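Local atomic coordinates of 16S rRNA methyltransferase (Streptomyces sp. DSM 40477, PDB entry 3MQ2), a protein that methylates the N1 position of adenine 1408 in 16S rRNA using S-adenosyl-L-methionine, conferring resistance to kanamycin, neomycin, apramycin and other aminoglycosides. Residues A[55-61]-A[84-89]. Numbering follows the deposited sequence.
Sequences VALDADK and LYLWAT. With SAH (S-adenosyl-L-homocysteine), chain C.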
loop_
_atom_site.group_PDB
_atom_site.type_symbol
_atom_site.label_atom_id
_atom_site.label_comp_id
_atom_site.label_asym_id
_atom_site.label_seq_id
_atom_site.Cartn_x
_atom_site.Cartn_y
_atom_site.Cartn_z
ATOM N N VAL A 55 -5.064 -0.313 -8.321
ATOM C CA VAL A 55 -3.787 -0.797 -8.824
ATOM C C VAL A 55 -3.000 -1.301 -7.622
ATOM O O VAL A 55 -2.974 -0.651 -6.579
ATOM C CB VAL A 55 -2.997 0.334 -9.532
ATOM C CG1 VAL A 55 -1.667 -0.189 -10.083
ATOM C CG2 VAL A 55 -3.829 0.931 -10.670
ATOM N N ALA A 56 -2.367 -2.458 -7.751
ATOM C CA ALA A 56 -1.600 -2.991 -6.631
ATOM C C ALA A 56 -0.297 -3.527 -7.150
ATOM O O ALA A 56 -0.253 -4.136 -8.210
ATOM C CB ALA A 56 -2.376 -4.092 -5.907
ATOM N N LEU A 57 0.780 -3.281 -6.421
ATOM C CA LEU A 57 2.067 -3.749 -6.911
ATOM C C LEU A 57 2.886 -4.412 -5.820
ATOM O O LEU A 57 2.671 -4.181 -4.617
ATOM C CB LEU A 57 2.840 -2.613 -7.573
ATOM C CG LEU A 57 3.010 -1.329 -6.771
ATOM C CD1 LEU A 57 4.210 -1.463 -5.862
ATOM C CD2 LEU A 57 3.190 -0.142 -7.706
ATOM N N ASP A 58 3.800 -5.278 -6.245
ATOM C CA ASP A 58 4.750 -5.864 -5.314
ATOM C C ASP A 58 6.020 -6.160 -6.074
ATOM O O ASP A 58 5.980 -6.416 -7.284
ATOM C CB ASP A 58 4.222 -7.171 -4.727
ATOM C CG ASP A 58 4.913 -7.544 -3.428
ATOM O OD1 ASP A 58 4.374 -7.194 -2.354
ATOM O OD2 ASP A 58 6.002 -8.162 -3.472
ATOM N N ALA A 59 7.135 -6.148 -5.354
ATOM C CA ALA A 59 8.434 -6.493 -5.951
ATOM C C ALA A 59 8.500 -7.965 -6.342
ATOM O O ALA A 59 9.267 -8.345 -7.234
ATOM C CB ALA A 59 9.545 -6.171 -4.974
ATOM N N ASP A 60 7.714 -8.802 -5.665
ATOM C CA ASP A 60 7.752 -10.248 -5.897
ATOM C C ASP A 60 6.519 -10.725 -6.672
ATOM O O ASP A 60 5.431 -10.832 -6.105
ATOM C CB ASP A 60 7.844 -10.982 -4.553
ATOM C CG ASP A 60 7.896 -12.498 -4.705
ATOM O OD1 ASP A 60 7.673 -13.016 -5.820
ATOM O OD2 ASP A 60 8.155 -13.179 -3.691
ATOM N N LYS A 61 6.685 -11.018 -7.958
ATOM C CA LYS A 61 5.542 -11.356 -8.802
ATOM C C LYS A 61 4.869 -12.662 -8.392
ATOM O O LYS A 61 3.666 -12.824 -8.586
ATOM C CB LYS A 61 5.921 -11.390 -10.289
ATOM C CG LYS A 61 6.959 -12.445 -10.692
ATOM C CD LYS A 61 7.286 -12.319 -12.190
ATOM C CE LYS A 61 8.516 -13.127 -12.599
ATOM N NZ LYS A 61 8.327 -14.594 -12.433
ATOM N N LEU A 84 -5.889 -4.133 -11.133
ATOM C CA LEU A 84 -4.702 -4.351 -11.928
ATOM C C LEU A 84 -3.529 -4.617 -10.992
ATOM O O LEU A 84 -3.220 -3.796 -10.133
ATOM C CB LEU A 84 -4.436 -3.101 -12.774
ATOM C CG LEU A 84 -3.116 -3.004 -13.519
ATOM C CD1 LEU A 84 -3.051 -4.066 -14.598
ATOM C CD2 LEU A 84 -2.987 -1.610 -14.136
ATOM N N TYR A 85 -2.897 -5.777 -11.151
ATOM C CA TYR A 85 -1.701 -6.121 -10.391
ATOM C C TYR A 85 -0.455 -5.870 -11.238
ATOM O O TYR A 85 -0.382 -6.297 -12.395
ATOM C CB TYR A 85 -1.745 -7.593 -9.965
ATOM C CG TYR A 85 -2.794 -7.861 -8.918
ATOM C CD1 TYR A 85 -2.560 -7.555 -7.590
ATOM C CD2 TYR A 85 -4.032 -8.400 -9.265
ATOM C CE1 TYR A 85 -3.523 -7.793 -6.626
ATOM C CE2 TYR A 85 -5.004 -8.631 -8.314
ATOM C CZ TYR A 85 -4.741 -8.322 -6.997
ATOM O OH TYR A 85 -5.700 -8.555 -6.044
ATOM N N LEU A 86 0.525 -5.182 -10.656
ATOM C CA LEU A 86 1.743 -4.815 -11.382
ATOM C C LEU A 86 2.988 -5.304 -10.650
ATOM O O LEU A 86 3.019 -5.385 -9.429
ATOM C CB LEU A 86 1.832 -3.288 -11.529
ATOM C CG LEU A 86 0.690 -2.602 -12.272
ATOM C CD1 LEU A 86 0.966 -1.096 -12.384
ATOM C CD2 LEU A 86 0.482 -3.191 -13.671
ATOM N N TRP A 87 4.031 -5.597 -11.412
ATOM C CA TRP A 87 5.293 -6.059 -10.849
ATOM C C TRP A 87 6.222 -4.872 -10.760
ATOM O O TRP A 87 6.672 -4.371 -11.784
ATOM C CB TRP A 87 5.899 -7.078 -11.808
ATOM C CG TRP A 87 7.087 -7.837 -11.313
ATOM C CD1 TRP A 87 7.475 -8.053 -10.010
ATOM C CD2 TRP A 87 8.052 -8.509 -12.137
ATOM N NE1 TRP A 87 8.621 -8.832 -9.988
ATOM C CE2 TRP A 87 8.988 -9.117 -11.274
ATOM C CE3 TRP A 87 8.198 -8.663 -13.519
ATOM C CZ2 TRP A 87 10.068 -9.861 -11.755
ATOM C CZ3 TRP A 87 9.277 -9.407 -13.993
ATOM C CH2 TRP A 87 10.197 -9.989 -13.114
ATOM N N ALA A 88 6.501 -4.400 -9.552
ATOM C CA ALA A 88 7.329 -3.205 -9.404
ATOM C C ALA A 88 7.738 -3.007 -7.964
ATOM O O ALA A 88 7.035 -3.430 -7.055
ATOM C CB ALA A 88 6.571 -1.964 -9.889
ATOM N N THR A 89 8.875 -2.346 -7.765
ATOM C CA THR A 89 9.304 -1.982 -6.419
ATOM C C THR A 89 8.912 -0.553 -6.093
ATOM O O THR A 89 8.670 0.263 -6.982
ATOM C CB THR A 89 10.827 -2.062 -6.284
ATOM O OG1 THR A 89 11.429 -1.048 -7.096
ATOM C CG2 THR A 89 11.321 -3.433 -6.736
HETATM N N SAH C . 0.460 -5.359 2.243
HETATM C CA SAH C . 0.429 -6.806 2.121
HETATM C CB SAH C . 1.837 -7.397 2.186
HETATM C CG SAH C . 2.713 -6.813 3.289
HETATM S SD SAH C . 4.205 -7.806 3.546
HETATM C C SAH C . -0.435 -7.382 3.225
HETATM O O SAH C . -0.702 -8.583 3.262
HETATM O OXT SAH C . -0.875 -6.640 4.104
HETATM C "C5'" SAH C . 5.150 -6.442 2.819
HETATM C "C4'" SAH C . 5.236 -6.557 1.301
HETATM O "O4'" SAH C . 5.962 -5.454 0.799
HETATM C "C3'" SAH C . 5.982 -7.808 0.834
HETATM O "O3'" SAH C . 5.195 -8.488 -0.113
HETATM C "C2'" SAH C . 7.232 -7.320 0.135
HETATM O "O2'" SAH C . 7.500 -8.079 -1.030
HETATM C "C1'" SAH C . 6.849 -5.896 -0.212
HETATM N N9 SAH C . 7.981 -4.965 -0.292
HETATM C C8 SAH C . 8.981 -4.736 0.617
HETATM N N7 SAH C . 9.795 -3.768 0.111
HETATM C C5 SAH C . 9.304 -3.389 -1.098
HETATM C C6 SAH C . 9.719 -2.458 -2.040
HETATM N N6 SAH C . 10.805 -1.718 -1.834
HETATM N N1 SAH C . 8.984 -2.303 -3.192
HETATM C C2 SAH C . 7.852 -3.058 -3.419
HETATM N N3 SAH C . 7.443 -3.989 -2.491
HETATM C C4 SAH C . 8.164 -4.132 -1.353
HETATM O O HOH W 1 9.782 -11.379 -8.494
#
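One face of the Trp87 indole carries the aliphatic chain of Lys61: CD of Lys61 sits over the centre of the six-membered ring, a CH-pi contact 3.6 Å from its centroid. With CG of Lys61 between its own N and carbonyl carbon (chi1 63°), the chain runs across the indole before the bend at chi4 (64°) carries NZ away, leaving at most a weak cation-pi attraction. The carbonyl oxygens of Asp58 and Ala59 lie at the pyrrole edge; Trp87 NE1 donates to Ala59 O at 2.9 Å, a bent bond that approaches from above the carbonyl plane. The Tyr85 ring meets the methyl of Ala56 obliquely, CD1 to CB 3.9 Å, and its OH bonds to Gly39 O.

The two strands themselves pair in parallel: Ala56 N binds Leu84 O, Leu86 N binds Ala56 O at 2.8 Å, and Asp58 N reaches Leu86 O at a longer 3.3 Å. Ala88 N then bonds to Asp58 O. On the face opposite Tyr85, Val55 CG1 packs on Leu86 CD1 (3.6 Å).

At the strand end, the Asp58 carboxylate takes both ribose hydroxyls of S-adenosyl-L-homocysteine, OD1 from O3' at 2.7 Å and OD2 from O2', as the acidic residue ending the second strand does in Rossmann-like methyltransferases. Each oxygen accepts a second bond: OD1 from Gly37 N, OD2 from Asp60 N, closing an Asx turn.

Helix 65-71 links strands 52-58 and 83-87 in a beta-alpha-beta unit and packs on Tyr85; strand 29-34 pairs with 52-58, and 83-87 is an edge strand.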